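Local coordinates for Fe-regulated protein B (Neisseria meningitidis, PDB 4AIP), which transports iron across the meningococcal outer membrane as a TonB-dependent receptor, and probably belongs functionally with the siderophore uptake transporters, at residues 143-152 and 162-173; 177-188 and 201-209. All blocks are in the same frame, centred on the assembly; numbering follows the deposited sequence.

Contact 1 of 2, residues 143-152 and 162-173; sequences LVKVVSVQKG and ATNGAIIAKTVD
Strands 144-151, interrupted by a bulge, and 165-171 pair antiparallel in the buried heart of the chain, as the two central strands of the four-stranded mixed sheet of the plug, with strand 67-73 outside the first and strand 118-121 outside the second. Backbone bonds do most of the joining. Ser148 and Ile168 exchange two, the one from Ser148 N to Ile168 O being 2.7 Å long. Near Lys170 the register slips by one. Lys145 N gives a nearly straight bond of 2.6 Å to Lys170 O, and Lys170 N turns to Val146 O at 3.1 Å, so two residues face one. Val146 and Lys170 then run side by side, the methyl CG2 of the valine lying 3.6 Å from Lys170 CB. On the other face Val147 CG1, anti to the backbone N (chi1 -172°), meets CG2 of Ile167, the residue two before its bridge partner Ala169, at 3.6 Å. Within the bulge, the bent chain of Lys145 brings CD 3.1 Å from Thr171 O. Thr171 OG1 itself bonds to Lys254 of the barrel and to Asp122. Lys145 and Val146 opposite Lys170 form a classic beta bulge, set here in the plug sheet of a TonB-dependent receptor.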
loop_
_atom_site.group_PDB
_atom_site.type_symbol
_atom_site.label_atom_id
_atom_site.label_comp_id
_atom_site.label_asym_id
_atom_site.label_seq_id
_atom_site.Cartn_x
_atom_site.Cartn_y
_atom_site.Cartn_z
ATOM N N LEU B 143 17.488 -4.362 -8.269
ATOM C CA LEU B 143 17.333 -3.734 -9.598
ATOM C C LEU B 143 18.455 -4.051 -10.621
ATOM O O LEU B 143 18.251 -3.914 -11.855
ATOM C CB LEU B 143 17.172 -2.221 -9.458
ATOM C CG LEU B 143 16.037 -1.754 -8.562
ATOM C CD1 LEU B 143 16.242 -0.293 -8.122
ATOM C CD2 LEU B 143 14.696 -1.915 -9.296
ATOM N N VAL B 144 19.625 -4.483 -10.147
ATOM C CA VAL B 144 20.798 -4.308 -10.994
ATOM C C VAL B 144 21.219 -5.570 -11.696
ATOM O O VAL B 144 20.917 -6.647 -11.216
ATOM C CB VAL B 144 22.001 -3.583 -10.233
ATOM C CG1 VAL B 144 21.491 -2.536 -9.320
ATOM C CG2 VAL B 144 22.766 -4.517 -9.398
ATOM N N LYS B 145 21.874 -5.455 -12.851
ATOM C CA LYS B 145 22.423 -6.642 -13.494
ATOM C C LYS B 145 23.917 -6.714 -13.427
ATOM O O LYS B 145 24.458 -7.788 -13.494
ATOM C CB LYS B 145 21.957 -6.805 -14.938
ATOM C CG LYS B 145 22.858 -6.250 -15.974
ATOM C CD LYS B 145 22.071 -5.703 -17.143
ATOM C CE LYS B 145 22.951 -5.447 -18.348
ATOM N NZ LYS B 145 23.439 -6.657 -19.025
ATOM N N VAL B 146 24.592 -5.583 -13.334
ATOM C CA VAL B 146 26.034 -5.538 -13.142
ATOM C C VAL B 146 26.400 -4.354 -12.257
ATOM O O VAL B 146 25.702 -3.312 -12.240
ATOM C CB VAL B 146 26.809 -5.405 -14.475
ATOM C CG1 VAL B 146 26.933 -6.748 -15.158
ATOM C CG2 VAL B 146 26.146 -4.488 -15.442
ATOM N N VAL B 147 27.467 -4.565 -11.483
ATOM C CA VAL B 147 28.157 -3.511 -10.763
ATOM C C VAL B 147 29.608 -3.550 -11.201
ATOM O O VAL B 147 30.212 -4.623 -11.311
ATOM C CB VAL B 147 28.041 -3.688 -9.242
ATOM C CG1 VAL B 147 28.596 -2.509 -8.542
ATOM C CG2 VAL B 147 26.576 -3.858 -8.848
ATOM N N SER B 148 30.154 -2.367 -11.473
ATOM C CA SER B 148 31.545 -2.140 -11.837
ATOM C C SER B 148 32.020 -0.946 -11.013
ATOM O O SER B 148 31.216 -0.252 -10.371
ATOM C CB SER B 148 31.643 -1.768 -13.331
ATOM O OG SER B 148 31.417 -2.880 -14.220
ATOM N N VAL B 149 33.323 -0.713 -11.024
ATOM C CA VAL B 149 33.945 0.358 -10.204
ATOM C C VAL B 149 35.055 1.019 -11.025
ATOM O O VAL B 149 35.705 0.390 -11.866
ATOM C CB VAL B 149 34.439 -0.184 -8.811
ATOM C CG1 VAL B 149 35.608 -1.065 -9.005
ATOM C CG2 VAL B 149 34.764 0.908 -7.832
ATOM N N GLN B 150 35.198 2.312 -10.837
ATOM C CA GLN B 150 36.272 3.057 -11.465
ATOM C C GLN B 150 36.774 3.997 -10.392
ATOM O O GLN B 150 35.966 4.716 -9.739
ATOM C CB GLN B 150 35.827 3.749 -12.795
ATOM C CG GLN B 150 35.372 5.226 -12.747
ATOM C CD GLN B 150 36.500 6.323 -12.563
ATOM O OE1 GLN B 150 37.720 6.074 -12.531
ATOM N NE2 GLN B 150 36.039 7.558 -12.423
ATOM N N LYS B 151 38.092 3.981 -10.195
ATOM C CA LYS B 151 38.686 4.555 -8.981
ATOM C C LYS B 151 39.550 5.715 -9.347
ATOM O O LYS B 151 40.246 5.669 -10.366
ATOM C CB LYS B 151 39.510 3.506 -8.251
ATOM C CG LYS B 151 38.754 2.226 -7.976
ATOM C CD LYS B 151 39.599 1.242 -7.117
ATOM C CE LYS B 151 39.254 -0.175 -7.542
ATOM N NZ LYS B 151 39.652 -1.228 -6.591
ATOM N N GLY B 152 39.502 6.773 -8.534
ATOM C CA GLY B 152 40.309 7.991 -8.819
ATOM C C GLY B 152 39.756 8.760 -10.037
ATOM O O GLY B 152 38.585 8.544 -10.476
ATOM N N ALA B 162 34.329 13.150 -12.555
ATOM C CA ALA B 162 35.095 11.975 -12.244
ATOM C C ALA B 162 36.447 12.178 -11.565
ATOM O O ALA B 162 37.467 11.670 -12.065
ATOM C CB ALA B 162 35.274 11.093 -13.493
ATOM N N THR B 163 36.454 12.820 -10.403
ATOM C CA THR B 163 37.690 13.122 -9.739
ATOM C C THR B 163 38.134 11.943 -8.911
ATOM O O THR B 163 39.325 11.549 -8.926
ATOM C CB THR B 163 37.621 14.375 -8.826
ATOM O OG1 THR B 163 36.642 14.177 -7.831
ATOM C CG2 THR B 163 37.343 15.676 -9.604
ATOM N N ASN B 164 37.196 11.345 -8.193
ATOM C CA ASN B 164 37.589 10.291 -7.283
ATOM C C ASN B 164 37.006 8.891 -7.611
ATOM O O ASN B 164 37.340 7.926 -6.905
ATOM C CB ASN B 164 37.274 10.711 -5.845
ATOM C CG ASN B 164 38.439 11.402 -5.194
ATOM O OD1 ASN B 164 38.310 12.439 -4.490
ATOM N ND2 ASN B 164 39.636 10.816 -5.406
ATOM N N GLY B 165 36.156 8.783 -8.659
ATOM C CA GLY B 165 35.695 7.460 -9.109
ATOM C C GLY B 165 34.228 7.202 -8.787
ATOM O O GLY B 165 33.513 8.099 -8.255
ATOM N N ALA B 166 33.756 5.991 -9.105
ATOM C CA ALA B 166 32.326 5.721 -9.090
ATOM C C ALA B 166 31.974 4.252 -8.963
ATOM O O ALA B 166 32.684 3.375 -9.491
ATOM C CB ALA B 166 31.729 6.273 -10.323
ATOM N N ILE B 167 30.895 3.968 -8.232
ATOM C CA ILE B 167 30.227 2.669 -8.424
ATOM C C ILE B 167 29.270 2.849 -9.617
ATOM O O ILE B 167 28.538 3.858 -9.678
ATOM C CB ILE B 167 29.483 2.155 -7.170
ATOM C CG1 ILE B 167 30.479 1.716 -6.128
ATOM C CG2 ILE B 167 28.667 0.909 -7.496
ATOM C CD1 ILE B 167 30.921 2.774 -5.296
ATOM N N ILE B 168 29.335 1.912 -10.561
ATOM C CA ILE B 168 28.610 1.972 -11.787
ATOM C C ILE B 168 27.750 0.714 -11.942
ATOM O O ILE B 168 28.255 -0.425 -11.901
ATOM C CB ILE B 168 29.609 2.025 -12.936
ATOM C CG1 ILE B 168 30.524 3.287 -12.781
ATOM C CG2 ILE B 168 28.886 1.865 -14.307
ATOM C CD1 ILE B 168 31.628 3.361 -13.868
ATOM N N ALA B 169 26.455 0.919 -12.130
ATOM C CA ALA B 169 25.520 -0.203 -12.175
ATOM C C ALA B 169 24.609 0.001 -13.328
ATOM O O ALA B 169 24.277 1.158 -13.640
ATOM C CB ALA B 169 24.712 -0.271 -10.891
ATOM N N LYS B 170 24.203 -1.131 -13.921
ATOM C CA LYS B 170 23.195 -1.212 -14.985
ATOM C C LYS B 170 22.007 -1.989 -14.453
ATOM O O LYS B 170 22.196 -3.003 -13.786
ATOM C CB LYS B 170 23.778 -1.914 -16.213
ATOM C CG LYS B 170 25.037 -1.253 -16.740
ATOM C CD LYS B 170 25.332 -1.689 -18.148
ATOM C CE LYS B 170 26.512 -0.910 -18.756
ATOM N NZ LYS B 170 27.294 -1.806 -19.638
ATOM N N THR B 171 20.798 -1.487 -14.696
ATOM C CA THR B 171 19.583 -2.198 -14.340
ATOM C C THR B 171 19.395 -3.432 -15.248
ATOM O O THR B 171 19.946 -3.548 -16.353
ATOM C CB THR B 171 18.367 -1.298 -14.424
ATOM O OG1 THR B 171 18.355 -0.718 -15.743
ATOM C CG2 THR B 171 18.477 -0.207 -13.379
ATOM N N VAL B 172 18.607 -4.369 -14.756
ATOM C CA VAL B 172 18.399 -5.602 -15.440
ATOM C C VAL B 172 17.490 -5.446 -16.666
ATOM O O VAL B 172 16.632 -4.536 -16.729
ATOM C CB VAL B 172 17.843 -6.662 -14.447
ATOM C CG1 VAL B 172 16.596 -6.114 -13.704
ATOM C CG2 VAL B 172 17.500 -7.937 -15.219
ATOM N N ASP B 173 17.708 -6.343 -17.629
ATOM C CA ASP B 173 16.994 -6.339 -18.854
ATOM C C ASP B 173 16.277 -7.657 -19.113
ATOM O O ASP B 173 16.629 -8.726 -18.577
ATOM C CB ASP B 173 17.995 -6.111 -19.986
ATOM C CG ASP B 173 17.753 -4.856 -20.722
ATOM O OD1 ASP B 173 16.597 -4.649 -21.211
ATOM O OD2 ASP B 173 18.751 -4.086 -20.812
#

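Contact 2 of 2, residues 177-188 and 201-209; sequences LLKGLDKNWGVR and YGASVFGKE. With N8E (3,6,9,12,15-pentaoxatricosan-1-ol), chain F.
Arg188 N donates to Ser204 O over 2.9 Å at a fairly straight 161°, and the next hydrogen-bonded pair, Gly186 and Phe206, exchanges two longer bonds, Phe206 N to Gly186 O being 3.2 Å. At the strand end the bond from Lys208 N to Asn184 O is weak. The guanidinium of Arg188 turns away to a salt bridge with Asp78. Packing gathers round the Phe206 ring, whose CG sits between the backbone N and the carbonyl carbon (chi1 43°), folding the ring back over its bridge partner. Gly186 O lies 3.2 Å from the ring plane on one face, and Leu177 CB stands 3.4 Å from the centroid on the opposite face, a CH-pi contact just 4° off the normal. Leu178 CD2 comes in at the edge, 3.7 Å from Phe206 CD2, and Leu181 CD1 arrives near the ring plane. Beyond the ring, Glu209 N is 3.0 Å from O24 of the detergent-like N8E, while the carboxylate of Glu209 forms a salt bridge with Lys699 of the second subunit. Between the two segments the polar bonds are thus made by the backbone, and one aromatic ring sandwiched between a peptide and a leucine fastens helix 174-178 to the barrel wall.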
loop_
_atom_site.group_PDB
_atom_site.type_symbol
_atom_site.label_atom_id
_atom_site.label_comp_id
_atom_site.label_asym_id
_atom_site.label_seq_id
_atom_site.Cartn_x
_atom_site.Cartn_y
_atom_site.Cartn_z
ATOM N N LEU B 177 16.974 -11.841 -18.126
ATOM C CA LEU B 177 16.046 -12.673 -17.360
ATOM C C LEU B 177 15.631 -13.877 -18.159
ATOM O O LEU B 177 15.349 -14.913 -17.604
ATOM C CB LEU B 177 14.831 -11.915 -16.892
ATOM C CG LEU B 177 15.199 -10.843 -15.904
ATOM C CD1 LEU B 177 14.005 -9.895 -15.757
ATOM C CD2 LEU B 177 15.518 -11.528 -14.613
ATOM N N LEU B 178 15.618 -13.748 -19.464
ATOM C CA LEU B 178 15.289 -14.890 -20.318
ATOM C C LEU B 178 16.395 -15.928 -20.403
ATOM O O LEU B 178 16.152 -17.033 -20.943
ATOM C CB LEU B 178 14.952 -14.417 -21.744
ATOM C CG LEU B 178 13.667 -13.587 -21.817
ATOM C CD1 LEU B 178 13.686 -12.757 -23.075
ATOM C CD2 LEU B 178 12.373 -14.501 -21.739
ATOM N N LYS B 179 17.591 -15.565 -19.901
ATOM C CA LYS B 179 18.822 -16.331 -20.063
ATOM C C LYS B 179 18.576 -17.847 -19.936
ATOM O O LYS B 179 18.789 -18.616 -20.914
ATOM C CB LYS B 179 19.897 -15.847 -19.083
ATOM C CG LYS B 179 21.314 -16.477 -19.292
ATOM C CD LYS B 179 22.188 -15.672 -20.227
ATOM C CE LYS B 179 22.791 -14.467 -19.487
ATOM N NZ LYS B 179 22.885 -13.222 -20.346
ATOM N N GLY B 180 18.107 -18.281 -18.770
ATOM C CA GLY B 180 17.951 -19.721 -18.547
ATOM C C GLY B 180 16.833 -20.474 -19.294
ATOM O O GLY B 180 16.773 -21.697 -19.237
ATOM N N LEU B 181 15.954 -19.755 -19.993
ATOM C CA LEU B 181 14.693 -20.301 -20.489
ATOM C C LEU B 181 14.715 -20.468 -21.996
ATOM O O LEU B 181 15.428 -19.744 -22.682
ATOM C CB LEU B 181 13.566 -19.358 -20.105
ATOM C CG LEU B 181 13.515 -18.806 -18.681
ATOM C CD1 LEU B 181 12.625 -17.601 -18.654
ATOM C CD2 LEU B 181 13.023 -19.853 -17.687
ATOM N N ASP B 182 13.930 -21.403 -22.526
ATOM C CA ASP B 182 13.984 -21.713 -23.979
ATOM C C ASP B 182 12.748 -21.194 -24.735
ATOM O O ASP B 182 12.167 -21.886 -25.556
ATOM C CB ASP B 182 14.169 -23.230 -24.227
ATOM C CG ASP B 182 15.485 -23.815 -23.620
ATOM O OD1 ASP B 182 16.276 -23.090 -22.959
ATOM O OD2 ASP B 182 15.726 -25.035 -23.802
ATOM N N LYS B 183 12.370 -19.954 -24.434
ATOM C CA LYS B 183 11.141 -19.328 -24.924
ATOM C C LYS B 183 11.218 -17.797 -24.812
ATOM O O LYS B 183 12.214 -17.256 -24.334
ATOM C CB LYS B 183 9.914 -19.864 -24.160
ATOM C CG LYS B 183 10.096 -20.005 -22.669
ATOM C CD LYS B 183 8.804 -20.363 -22.002
ATOM C CE LYS B 183 9.034 -20.469 -20.519
ATOM N NZ LYS B 183 8.033 -19.689 -19.787
ATOM N N ASN B 184 10.151 -17.117 -25.226
ATOM C CA ASN B 184 10.134 -15.663 -25.323
ATOM C C ASN B 184 9.455 -14.854 -24.196
ATOM O O ASN B 184 9.273 -13.637 -24.312
ATOM C CB ASN B 184 9.526 -15.257 -26.662
ATOM C CG ASN B 184 10.417 -15.614 -27.865
ATOM O OD1 ASN B 184 9.945 -15.625 -29.005
ATOM N ND2 ASN B 184 11.699 -15.899 -27.614
ATOM N N TRP B 185 9.072 -15.527 -23.121
ATOM C CA TRP B 185 8.541 -14.859 -21.955
ATOM C C TRP B 185 8.984 -15.683 -20.753
ATOM O O TRP B 185 9.495 -16.781 -20.924
ATOM C CB TRP B 185 7.012 -14.788 -22.011
ATOM C CG TRP B 185 6.428 -16.161 -22.040
ATOM C CD1 TRP B 185 6.284 -16.972 -23.138
ATOM C CD2 TRP B 185 5.962 -16.916 -20.917
ATOM N NE1 TRP B 185 5.736 -18.165 -22.766
ATOM C CE2 TRP B 185 5.535 -18.179 -21.415
ATOM C CE3 TRP B 185 5.879 -16.655 -19.521
ATOM C CZ2 TRP B 185 5.020 -19.227 -20.562
ATOM C CZ3 TRP B 185 5.366 -17.670 -18.673
ATOM C CH2 TRP B 185 4.922 -18.949 -19.211
ATOM N N GLY B 186 8.787 -15.156 -19.548
ATOM C CA GLY B 186 9.165 -15.852 -18.338
ATOM C C GLY B 186 8.777 -15.098 -17.100
ATOM O O GLY B 186 8.490 -13.911 -17.151
ATOM N N VAL B 187 8.731 -15.818 -15.986
ATOM C CA VAL B 187 8.442 -15.249 -14.667
ATOM C C VAL B 187 9.595 -15.599 -13.747
ATOM O O VAL B 187 10.217 -16.675 -13.869
ATOM C CB VAL B 187 7.111 -15.752 -14.063
ATOM C CG1 VAL B 187 6.897 -15.154 -12.735
ATOM C CG2 VAL B 187 5.926 -15.293 -14.900
ATOM N N ARG B 188 9.899 -14.680 -12.836
ATOM C CA ARG B 188 10.931 -14.939 -11.851
ATOM C C ARG B 188 10.441 -14.560 -10.492
ATOM O O ARG B 188 10.070 -13.430 -10.261
ATOM C CB ARG B 188 12.189 -14.172 -12.189
ATOM C CG ARG B 188 13.420 -14.629 -11.436
ATOM C CD ARG B 188 14.101 -13.405 -10.869
ATOM N NE ARG B 188 15.443 -13.636 -10.373
ATOM C CZ ARG B 188 15.875 -13.170 -9.193
ATOM N NH1 ARG B 188 15.045 -12.491 -8.406
ATOM N NH2 ARG B 188 17.103 -13.428 -8.765
ATOM N N TYR B 201 10.846 -10.506 -0.749
ATOM C CA TYR B 201 10.277 -11.251 -1.897
ATOM C C TYR B 201 10.201 -10.330 -3.085
ATOM O O TYR B 201 10.348 -9.133 -2.967
ATOM C CB TYR B 201 8.871 -11.819 -1.610
ATOM C CG TYR B 201 7.907 -10.757 -1.126
ATOM C CD1 TYR B 201 7.819 -10.428 0.255
ATOM C CD2 TYR B 201 7.092 -10.063 -2.033
ATOM C CE1 TYR B 201 6.955 -9.450 0.715
ATOM C CE2 TYR B 201 6.207 -9.072 -1.575
ATOM C CZ TYR B 201 6.159 -8.770 -0.198
ATOM O OH TYR B 201 5.308 -7.786 0.275
ATOM N N GLY B 202 9.969 -10.893 -4.241
ATOM C CA GLY B 202 9.824 -10.107 -5.413
ATOM C C GLY B 202 9.325 -10.958 -6.534
ATOM O O GLY B 202 9.300 -12.189 -6.454
ATOM N N ALA B 203 8.937 -10.298 -7.594
ATOM C CA ALA B 203 8.516 -10.999 -8.743
ATOM C C ALA B 203 8.836 -10.132 -9.905
ATOM O O ALA B 203 9.008 -8.917 -9.807
ATOM C CB ALA B 203 7.013 -11.316 -8.686
ATOM N N SER B 204 8.886 -10.780 -11.038
ATOM C CA SER B 204 9.318 -10.157 -12.234
ATOM C C SER B 204 8.722 -10.927 -13.393
ATOM O O SER B 204 8.705 -12.141 -13.410
ATOM C CB SER B 204 10.840 -10.161 -12.233
ATOM O OG SER B 204 11.299 -10.085 -13.525
ATOM N N VAL B 205 8.167 -10.189 -14.335
ATOM C CA VAL B 205 7.602 -10.767 -15.563
ATOM C C VAL B 205 8.258 -10.053 -16.739
ATOM O O VAL B 205 8.522 -8.864 -16.680
ATOM C CB VAL B 205 6.031 -10.674 -15.557
ATOM C CG1 VAL B 205 5.541 -9.219 -15.482
ATOM C CG2 VAL B 205 5.428 -11.381 -16.759
ATOM N N PHE B 206 8.578 -10.781 -17.783
ATOM C CA PHE B 206 9.396 -10.238 -18.853
ATOM C C PHE B 206 9.157 -10.970 -20.158
ATOM O O PHE B 206 8.755 -12.128 -20.178
ATOM C CB PHE B 206 10.878 -10.332 -18.451
ATOM C CG PHE B 206 11.245 -11.628 -17.802
ATOM C CD1 PHE B 206 11.097 -11.802 -16.427
ATOM C CD2 PHE B 206 11.714 -12.701 -18.567
ATOM C CE1 PHE B 206 11.413 -13.016 -15.831
ATOM C CE2 PHE B 206 12.063 -13.905 -17.965
ATOM C CZ PHE B 206 11.892 -14.064 -16.611
ATOM N N GLY B 207 9.414 -10.317 -21.269
ATOM C CA GLY B 207 9.260 -11.008 -22.533
ATOM C C GLY B 207 9.664 -10.242 -23.762
ATOM O O GLY B 207 10.223 -9.170 -23.678
ATOM N N LYS B 208 9.346 -10.825 -24.903
ATOM C CA LYS B 208 9.793 -10.380 -26.215
ATOM C C LYS B 208 8.743 -10.792 -27.339
ATOM O O LYS B 208 8.273 -11.935 -27.418
ATOM C CB LYS B 208 11.252 -10.844 -26.400
ATOM C CG LYS B 208 11.681 -11.497 -27.667
ATOM C CD LYS B 208 13.221 -11.897 -27.638
ATOM C CE LYS B 208 13.395 -13.288 -26.963
ATOM N NZ LYS B 208 14.775 -13.975 -27.164
ATOM N N GLU B 209 8.318 -9.834 -28.151
ATOM C CA GLU B 209 7.490 -10.132 -29.310
ATOM C C GLU B 209 7.869 -9.279 -30.520
ATOM O O GLU B 209 7.860 -8.038 -30.453
ATOM C CB GLU B 209 5.995 -9.945 -29.007
ATOM C CG GLU B 209 5.086 -10.518 -30.154
ATOM C CD GLU B 209 3.531 -10.436 -29.941
ATOM O OE1 GLU B 209 3.015 -9.774 -29.007
ATOM O OE2 GLU B 209 2.800 -11.043 -30.745
HETATM C C01 N8E F . 5.375 4.000 -9.419
HETATM C C02 N8E F . 6.703 3.942 -10.149
HETATM C C03 N8E F . 7.175 2.504 -10.306
HETATM C C04 N8E F . 6.580 1.786 -11.512
HETATM C C05 N8E F . 7.441 1.878 -12.754
HETATM C C06 N8E F . 6.587 1.886 -14.022
HETATM C C07 N8E F . 6.133 3.250 -14.416
HETATM C C08 N8E F . 5.880 3.422 -15.915
HETATM O O09 N8E F . 7.096 3.385 -16.646
HETATM C C10 N8E F . 7.008 3.483 -18.046
HETATM C C11 N8E F . 8.241 2.879 -18.714
HETATM O O12 N8E F . 7.820 1.894 -19.635
HETATM C C13 N8E F . 7.860 0.515 -19.294
HETATM C C14 N8E F . 7.082 -0.181 -20.405
HETATM O O15 N8E F . 6.248 -1.213 -19.867
HETATM C C16 N8E F . 4.931 -1.257 -20.419
HETATM C C17 N8E F . 4.938 -2.089 -21.685
HETATM O O18 N8E F . 4.771 -3.456 -21.297
HETATM C C19 N8E F . 5.621 -4.374 -22.012
HETATM C C20 N8E F . 5.164 -4.781 -23.424
HETATM O O21 N8E F . 6.290 -4.858 -24.314
HETATM C C22 N8E F . 6.720 -6.193 -24.550
HETATM C C23 N8E F . 6.777 -6.322 -26.057
HETATM O O24 N8E F . 6.993 -7.696 -26.429
#

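The two contacts show antiparallel pairing serving different places in one fold. Contact 1 is core, its centre about 8 Å from the centre of the chain, and holds two inner strands of the plug sheet; contact 2, its centre about 29 Å from that of the chain and partly buried, joins the first two barrel strands and the helix leading to them. They lie in series along the chain, helix 174-178 following strand 165-171, and they touch where Val172 CG2 packs 3.8 Å from Leu177 CG, although their centres are about 24 Å apart. Their chemistry follows their place: backbone bonds, aliphatic groups, lysine chains and a bulge inside the plug, against an aromatic anchor, a bound N8E and a neighbouring subunit at the barrel.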